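Local coordinates for uncharacterized protein (Enterococcus faecalis, PDB 3B48), which probably acts as the homodimeric DhaM subunit of the dihydroxyacetone kinase complex, passing phosphoryl groups from the phosphoenolpyruvate-dependent phosphotransferase system toward DhaL and dihydroxyacetone, at residues Ser12-Lys15 with Met16-Asp19; Ile54-Thr57 with Ile58-Asp62; Leu119-Ile122 with Leu123-Gln127. One frame throughout, in Å; residues are numbered along the deposited sequence.

Contact 1: residues Ser12-Lys15 with Met16-Asp19; sequences SHSK and MITD
Ser14 and Ile17 meet at the opening turn of helix 15-27, a clear case of an N-cap. Ser14 OG accepts a hydrogen bond from Ile17 N at 3.0 Å, with an angle of 155° at the proton, and so serves an amide that has no earlier turn of helix to pair with. With chi1 at 169°, the hydroxyl swings beside the serine's own carbonyl carbon and faces onward into the helix. Ile17 folds its side chain back against the cap, CD1 lying 3.7 Å from Ser14 CB.

One residue further on, Lys15 O takes the amide of Asp19 in a regular helical bond of 3.0 Å, while Thr18 N to Ser14 O is weak at 3.4 Å. The Lys15 and Asp19 side chains run across each other. The methylenes pass close to the carboxylate, CG 3.3 Å from Asp19 OD2, and the chain then bends at its last torsion (chi4 74°) to bring NZ within 3.4 Å of Asp19 OD1, a weak salt bridge. That same oxygen is also hydrogen-bonded to Ser38, which is the stronger hold on the acid and also bonds Thr18 OG1.

Behind the cap stands Ser12, whose OG accepts from Ser14 N at 3.1 Å in an ST turn and is hydrogen-bonded to Asp72. Its CB rests 3.6 Å from Thr18 CG2. This framework leaves His13 directed away from the helix, with NE2 bonded to Ser75, a placement consistent with the phosphorylatable histidine of related EIIA domains.

The whole turn links strand 6-11 to helix 15-27, with Ser38 at the end of neighbouring strand 35-38 and Gly20 of the second subunit packing on Ser14 and Ile17.

Contact 2: residues Ile54-Thr57 with Ile58-Asp62; sequences IIDT and INEAD
This is a local contact within the last two turns of an amphipathic helix, 51-60, which packs on the parallel sheet. The apolar side carries Ile54 and Ile58, one turn apart. Ile58 N bonds to Ile54 O at 2.8 Å and almost linearly (177°). Ile58 CG1 comes up to the oxygen end of that carbonyl, 3.1 Å from Ile54 O, while the two side chains only graze each other, Ile54 CG2 to Ile58 CG1 being 4.3 Å.

Ile55 and Asn59 lie alongside, pointing the same way. Their backbones are joined by a good Asn59 N to Ile55 O bond, and the amide nitrogen ND2 of Asn59 rests 3.6 Å from Ile55 CG2. The other end of that amide, OD1, is hydrogen-bonded to Gln91 NE2, which helps to set the way the amide faces.

Toward its C-terminal end the helix unwinds. Glu60 N still reaches Asp56 O at 2.7 Å, but its angle has fallen to 133°, and Thr57 O is shared between two weak bonds, from Glu60 N and from Ala61 N (3.1 Å). The exposed Glu60 chain, which touches a crystal neighbour, curls back over the preceding turn, leaving OE1 3.0 Å from Asp56 O, two acceptors facing each other. The like charges of the two carboxylates, Asp56 OD1 and Glu60 OE2 being 4.7 Å apart, would probably disfavour this pose a little. Ala61 then leaves helical geometry, its psi having turned to 166°.

Within the fold, Ile54 lies between strand 6-11 (Leu9, Val11) and helix 75-84 (Ser79, Ser80, Ala83); Ile55 packs on Ala83, Met86 and Leu87, and Ile58 on Leu9 and on Phe67 of strand 66-71, which Ala61 also reaches.

Contact 3: residues Leu119-Ile122 with Leu123-Gln127; sequences LTQI and LAEAQ
Helix 119-127, the last of the chain, illustrates how one helix can present an apolar face to a sheet and keep a polar face partly open, with Glu125 flanked by Thr112. On the inner face Leu119 and Leu123 are one turn apart. Leu123 N donates to Leu119 O at 2.9 Å, and the side chains cross at an angle, Leu123 CD1 approaching Leu119 CG to 4.1 Å. The two leucines leave the backbone in different directions: CG of Leu119 is swung beside its carbonyl carbon (chi1 -165°), whereas CG of Leu123 lies beside its own backbone N and close to Leu119 O, at 3.3 Å.

On the polar face Gln121 and Glu125 are paired twice. Their backbones share a hydrogen bond of 3.0 Å from Glu125 N to Gln121 O, and the side chains, both bent at chi2, bring Gln121 NE2 to Glu125 OE2 at 3.1 Å. That second bond is weak, with an angle of only 126° at the proton. The amide and carboxylate planes are 25° apart. Between these faces, Ala124 N bonds to Thr120 O at 2.9 Å.

Inward, Leu119 and Ile122 lie on Leu68 of strand 66-71, and both leucines touch His96 of strand 95-97; Ile122, Glu125 and Ala126 pack along helix 102-113, which runs beside this helix.

In the fold
The three contacts are all local, a cap, a C-terminal end and an entire short helix, set around one parallel sheet. Contact 1 includes His13, probably the phosphorylated residue as in related EIIA domains, and lies at the dimer interface. Contact 2 is its nearer companion, with centres about 19 Å apart and nearest atoms about 8 Å apart; the link is strand 6-11, which precedes contact 1 and is packed by Ile54 and Ile58. Contact 3 lies across the chain's centre from contact 1, about 23 Å between centres, and about 22 Å from contact 2. Strand 66-71, touched by contacts 2 and 3, connects these distant helices.

Contact 1: residues Ser12-Lys15 with Met16-Asp19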
loop_
_atom_site.group_PDB
_atom_site.type_symbol
_atom_site.label_atom_id
_atom_site.label_comp_id
_atom_site.label_asym_id
_atom_site.label_seq_id
_atom_site.Cartn_x
_atom_site.Cartn_y
_atom_site.Cartn_z
ATOM N N SER B 12 -9.365 -2.830 -2.838
ATOM C CA SER B 12 -9.202 -2.415 -1.458
ATOM C C SER B 12 -10.576 -2.191 -0.902
ATOM O O SER B 12 -11.499 -2.071 -1.674
ATOM C CB SER B 12 -8.377 -1.110 -1.403
ATOM O OG SER B 12 -8.145 -0.672 -0.074
ATOM N N HIS B 13 -10.719 -2.117 0.423
ATOM C CA HIS B 13 -11.899 -1.450 1.008
ATOM C C HIS B 13 -12.006 0.032 0.639
ATOM O O HIS B 13 -13.075 0.544 0.493
ATOM C CB HIS B 13 -11.906 -1.567 2.529
ATOM C CG HIS B 13 -12.456 -2.858 3.027
ATOM N ND1 HIS B 13 -13.189 -2.952 4.191
ATOM C CD2 HIS B 13 -12.399 -4.107 2.515
ATOM C CE1 HIS B 13 -13.553 -4.207 4.376
ATOM N NE2 HIS B 13 -13.084 -4.927 3.371
ATOM N N SER B 14 -10.871 0.703 0.497
ATOM C CA SER B 14 -10.820 2.162 0.365
ATOM C C SER B 14 -10.643 2.528 -1.091
ATOM O O SER B 14 -9.668 2.115 -1.723
ATOM C CB SER B 14 -9.656 2.719 1.221
ATOM O OG SER B 14 -9.346 4.085 0.989
ATOM N N LYS B 15 -11.613 3.287 -1.610
ATOM C CA LYS B 15 -11.524 3.902 -2.929
ATOM C C LYS B 15 -10.475 5.013 -2.881
ATOM O O LYS B 15 -9.784 5.266 -3.869
ATOM C CB LYS B 15 -12.888 4.430 -3.408
ATOM C CG LYS B 15 -12.825 5.107 -4.810
ATOM C CD LYS B 15 -14.229 5.405 -5.405
ATOM C CE LYS B 15 -14.224 6.505 -6.493
ATOM N NZ LYS B 15 -13.646 6.060 -7.814
HETATM N N MSE B 16 -10.338 5.662 -1.732
HETATM C CA MSE B 16 -9.258 6.638 -1.573
HETATM C C MSE B 16 -7.864 6.053 -1.850
HETATM O O MSE B 16 -7.039 6.681 -2.547
HETATM C CB MSE B 16 -9.271 7.253 -0.187
HETATM C CG MSE B 16 -9.960 8.555 -0.092
HETATM SE SE MSE B 16 -9.323 9.396 1.559
HETATM C CE MSE B 16 -8.357 10.922 0.748
ATOM N N ILE B 17 -7.608 4.870 -1.295
ATOM C CA ILE B 17 -6.314 4.183 -1.494
ATOM C C ILE B 17 -6.080 3.875 -2.988
ATOM O O ILE B 17 -5.074 4.315 -3.558
ATOM C CB ILE B 17 -6.152 2.890 -0.612
ATOM C CG1 ILE B 17 -6.087 3.258 0.870
ATOM C CG2 ILE B 17 -4.930 2.100 -1.047
ATOM C CD1 ILE B 17 -6.037 2.070 1.848
ATOM N N THR B 18 -7.005 3.167 -3.632
ATOM C CA THR B 18 -6.803 2.771 -5.020
ATOM C C THR B 18 -6.754 3.938 -6.013
ATOM O O THR B 18 -6.051 3.848 -7.030
ATOM C CB THR B 18 -7.849 1.716 -5.497
ATOM O OG1 THR B 18 -9.155 2.291 -5.490
ATOM C CG2 THR B 18 -7.860 0.507 -4.583
ATOM N N ASP B 19 -7.542 4.999 -5.770
ATOM C CA ASP B 19 -7.468 6.204 -6.595
ATOM C C ASP B 19 -6.086 6.852 -6.374
ATOM O O ASP B 19 -5.439 7.292 -7.302
ATOM C CB ASP B 19 -8.536 7.258 -6.199
ATOM C CG ASP B 19 -9.958 6.906 -6.617
ATOM O OD1 ASP B 19 -10.217 6.154 -7.566
ATOM O OD2 ASP B 19 -10.859 7.459 -5.983
#

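Contact 2: residues Ile54-Thr57 with Ile58-Asp62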
loop_
_atom_site.group_PDB
_atom_site.type_symbol
_atom_site.label_atom_id
_atom_site.label_comp_id
_atom_site.label_asym_id
_atom_site.label_seq_id
_atom_site.Cartn_x
_atom_site.Cartn_y
_atom_site.Cartn_z
ATOM N N ILE B 54 -14.213 -6.133 -10.494
ATOM C CA ILE B 54 -13.205 -6.914 -11.188
ATOM C C ILE B 54 -13.803 -7.624 -12.407
ATOM O O ILE B 54 -13.302 -7.449 -13.520
ATOM C CB ILE B 54 -12.554 -7.969 -10.235
ATOM C CG1 ILE B 54 -12.093 -7.310 -8.921
ATOM C CG2 ILE B 54 -11.396 -8.668 -10.918
ATOM C CD1 ILE B 54 -11.514 -8.247 -7.825
ATOM N N ILE B 55 -14.891 -8.393 -12.200
ATOM C CA ILE B 55 -15.564 -9.106 -13.280
ATOM C C ILE B 55 -15.955 -8.155 -14.418
ATOM O O ILE B 55 -15.559 -8.369 -15.561
ATOM C CB ILE B 55 -16.841 -9.916 -12.820
ATOM C CG1 ILE B 55 -16.587 -10.831 -11.606
ATOM C CG2 ILE B 55 -17.472 -10.721 -14.003
ATOM C CD1 ILE B 55 -15.529 -11.832 -11.807
ATOM N N ASP B 56 -16.758 -7.133 -14.121
ATOM C CA ASP B 56 -17.120 -6.132 -15.123
ATOM C C ASP B 56 -15.888 -5.513 -15.820
ATOM O O ASP B 56 -15.870 -5.386 -17.030
ATOM C CB ASP B 56 -17.955 -5.027 -14.490
ATOM C CG ASP B 56 -19.362 -5.477 -14.116
ATOM O OD1 ASP B 56 -19.937 -6.392 -14.772
ATOM O OD2 ASP B 56 -19.902 -4.885 -13.154
ATOM N N THR B 57 -14.865 -5.139 -15.054
ATOM C CA THR B 57 -13.633 -4.602 -15.624
ATOM C C THR B 57 -13.002 -5.558 -16.635
ATOM O O THR B 57 -12.731 -5.158 -17.768
ATOM C CB THR B 57 -12.640 -4.204 -14.510
ATOM O OG1 THR B 57 -13.248 -3.203 -13.676
ATOM C CG2 THR B 57 -11.374 -3.677 -15.100
ATOM N N ILE B 58 -12.806 -6.818 -16.249
ATOM C CA ILE B 58 -12.333 -7.842 -17.194
ATOM C C ILE B 58 -13.281 -8.046 -18.395
ATOM O O ILE B 58 -12.841 -8.165 -19.534
ATOM C CB ILE B 58 -12.128 -9.225 -16.528
ATOM C CG1 ILE B 58 -11.314 -9.165 -15.219
ATOM C CG2 ILE B 58 -11.679 -10.291 -17.566
ATOM C CD1 ILE B 58 -10.012 -8.559 -15.302
ATOM N N ASN B 59 -14.578 -8.082 -18.139
ATOM C CA ASN B 59 -15.543 -8.239 -19.214
ATOM C C ASN B 59 -15.610 -7.020 -20.165
ATOM O O ASN B 59 -15.928 -7.171 -21.338
ATOM C CB ASN B 59 -16.926 -8.597 -18.660
ATOM C CG ASN B 59 -17.127 -10.108 -18.492
ATOM O OD1 ASN B 59 -16.566 -10.919 -19.239
ATOM N ND2 ASN B 59 -17.950 -10.487 -17.522
ATOM N N GLU B 60 -15.290 -5.832 -19.660
ATOM C CA GLU B 60 -15.383 -4.605 -20.446
ATOM C C GLU B 60 -14.088 -4.308 -21.217
ATOM O O GLU B 60 -14.084 -3.505 -22.147
ATOM C CB GLU B 60 -15.792 -3.415 -19.556
ATOM C CG GLU B 60 -17.305 -3.348 -19.311
ATOM C CD GLU B 60 -17.708 -2.883 -17.902
ATOM O OE1 GLU B 60 -16.825 -2.565 -17.064
ATOM O OE2 GLU B 60 -18.933 -2.844 -17.632
ATOM N N ALA B 61 -13.009 -4.984 -20.828
ATOM C CA ALA B 61 -11.698 -4.845 -21.465
ATOM C C ALA B 61 -11.577 -5.722 -22.721
ATOM O O ALA B 61 -12.409 -6.598 -22.953
ATOM C CB ALA B 61 -10.589 -5.191 -20.461
ATOM N N ASP B 62 -10.553 -5.453 -23.539
ATOM C CA ASP B 62 -10.212 -6.316 -24.661
ATOM C C ASP B 62 -9.733 -7.698 -24.172
ATOM O O ASP B 62 -9.265 -7.834 -23.044
ATOM C CB ASP B 62 -9.139 -5.650 -25.545
ATOM C CG ASP B 62 -9.684 -4.465 -26.366
ATOM O OD1 ASP B 62 -10.915 -4.393 -26.576
ATOM O OD2 ASP B 62 -8.878 -3.609 -26.800
#

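Contact 3: residues Leu119-Ile122 with Leu123-Gln127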
loop_
_atom_site.group_PDB
_atom_site.type_symbol
_atom_site.label_atom_id
_atom_site.label_comp_id
_atom_site.label_asym_id
_atom_site.label_seq_id
_atom_site.Cartn_x
_atom_site.Cartn_y
_atom_site.Cartn_z
ATOM N N LEU B 119 5.898 -11.206 -18.825
ATOM C CA LEU B 119 4.984 -11.317 -17.695
ATOM C C LEU B 119 5.551 -12.051 -16.478
ATOM O O LEU B 119 5.177 -11.742 -15.373
ATOM C CB LEU B 119 3.728 -12.028 -18.147
ATOM C CG LEU B 119 2.544 -11.925 -17.206
ATOM C CD1 LEU B 119 2.225 -10.466 -16.869
ATOM C CD2 LEU B 119 1.372 -12.649 -17.876
ATOM N N THR B 120 6.425 -13.039 -16.685
ATOM C CA THR B 120 7.097 -13.727 -15.571
ATOM C C THR B 120 7.910 -12.714 -14.744
ATOM O O THR B 120 7.859 -12.717 -13.506
ATOM C CB THR B 120 7.998 -14.915 -16.071
ATOM O OG1 THR B 120 7.263 -15.746 -16.986
ATOM C CG2 THR B 120 8.474 -15.780 -14.914
ATOM N N GLN B 121 8.628 -11.830 -15.431
ATOM C CA GLN B 121 9.448 -10.832 -14.763
ATOM C C GLN B 121 8.624 -9.696 -14.143
ATOM O O GLN B 121 8.937 -9.206 -13.060
ATOM C CB GLN B 121 10.527 -10.278 -15.704
ATOM C CG GLN B 121 11.772 -9.790 -14.973
ATOM C CD GLN B 121 12.402 -10.870 -14.075
ATOM O OE1 GLN B 121 12.348 -12.068 -14.383
ATOM N NE2 GLN B 121 13.010 -10.439 -12.960
ATOM N N ILE B 122 7.581 -9.275 -14.844
ATOM C CA ILE B 122 6.625 -8.305 -14.304
ATOM C C ILE B 122 6.004 -8.849 -13.019
ATOM O O ILE B 122 5.848 -8.125 -12.046
ATOM C CB ILE B 122 5.593 -7.888 -15.384
ATOM C CG1 ILE B 122 6.292 -7.009 -16.448
ATOM C CG2 ILE B 122 4.359 -7.177 -14.771
ATOM C CD1 ILE B 122 5.568 -6.929 -17.791
ATOM N N LEU B 123 5.708 -10.140 -12.994
ATOM C CA LEU B 123 5.128 -10.753 -11.806
ATOM C C LEU B 123 6.146 -10.948 -10.695
ATOM O O LEU B 123 5.812 -10.805 -9.514
ATOM C CB LEU B 123 4.413 -12.081 -12.145
ATOM C CG LEU B 123 3.026 -11.988 -12.825
ATOM C CD1 LEU B 123 2.529 -13.331 -13.367
ATOM C CD2 LEU B 123 1.981 -11.365 -11.903
ATOM N N ALA B 124 7.391 -11.258 -11.061
ATOM C CA ALA B 124 8.417 -11.504 -10.063
ATOM C C ALA B 124 8.790 -10.224 -9.322
ATOM O O ALA B 124 8.947 -10.238 -8.100
ATOM C CB ALA B 124 9.650 -12.182 -10.680
ATOM N N GLU B 125 8.901 -9.118 -10.054
ATOM C CA GLU B 125 9.271 -7.834 -9.433
ATOM C C GLU B 125 8.291 -7.415 -8.333
ATOM O O GLU B 125 8.719 -7.127 -7.210
ATOM C CB GLU B 125 9.442 -6.721 -10.472
ATOM C CG GLU B 125 10.716 -6.832 -11.297
ATOM C CD GLU B 125 11.896 -7.312 -10.470
ATOM O OE1 GLU B 125 12.328 -6.554 -9.568
ATOM O OE2 GLU B 125 12.382 -8.446 -10.720
ATOM N N ALA B 126 6.992 -7.411 -8.652
ATOM C CA ALA B 126 5.932 -7.118 -7.672
ATOM C C ALA B 126 6.020 -8.004 -6.419
ATOM O O ALA B 126 6.117 -7.502 -5.302
ATOM C CB ALA B 126 4.574 -7.248 -8.329
ATOM N N GLN B 127 6.016 -9.320 -6.625
ATOM C CA GLN B 127 6.177 -10.321 -5.565
ATOM C C GLN B 127 7.396 -10.083 -4.655
ATOM O O GLN B 127 7.477 -10.624 -3.553
ATOM C CB GLN B 127 6.224 -11.728 -6.187
ATOM C CG GLN B 127 4.893 -12.111 -6.837
ATOM C CD GLN B 127 4.921 -13.405 -7.610
ATOM O OE1 GLN B 127 5.969 -14.043 -7.756
ATOM N NE2 GLN B 127 3.756 -13.815 -8.108
#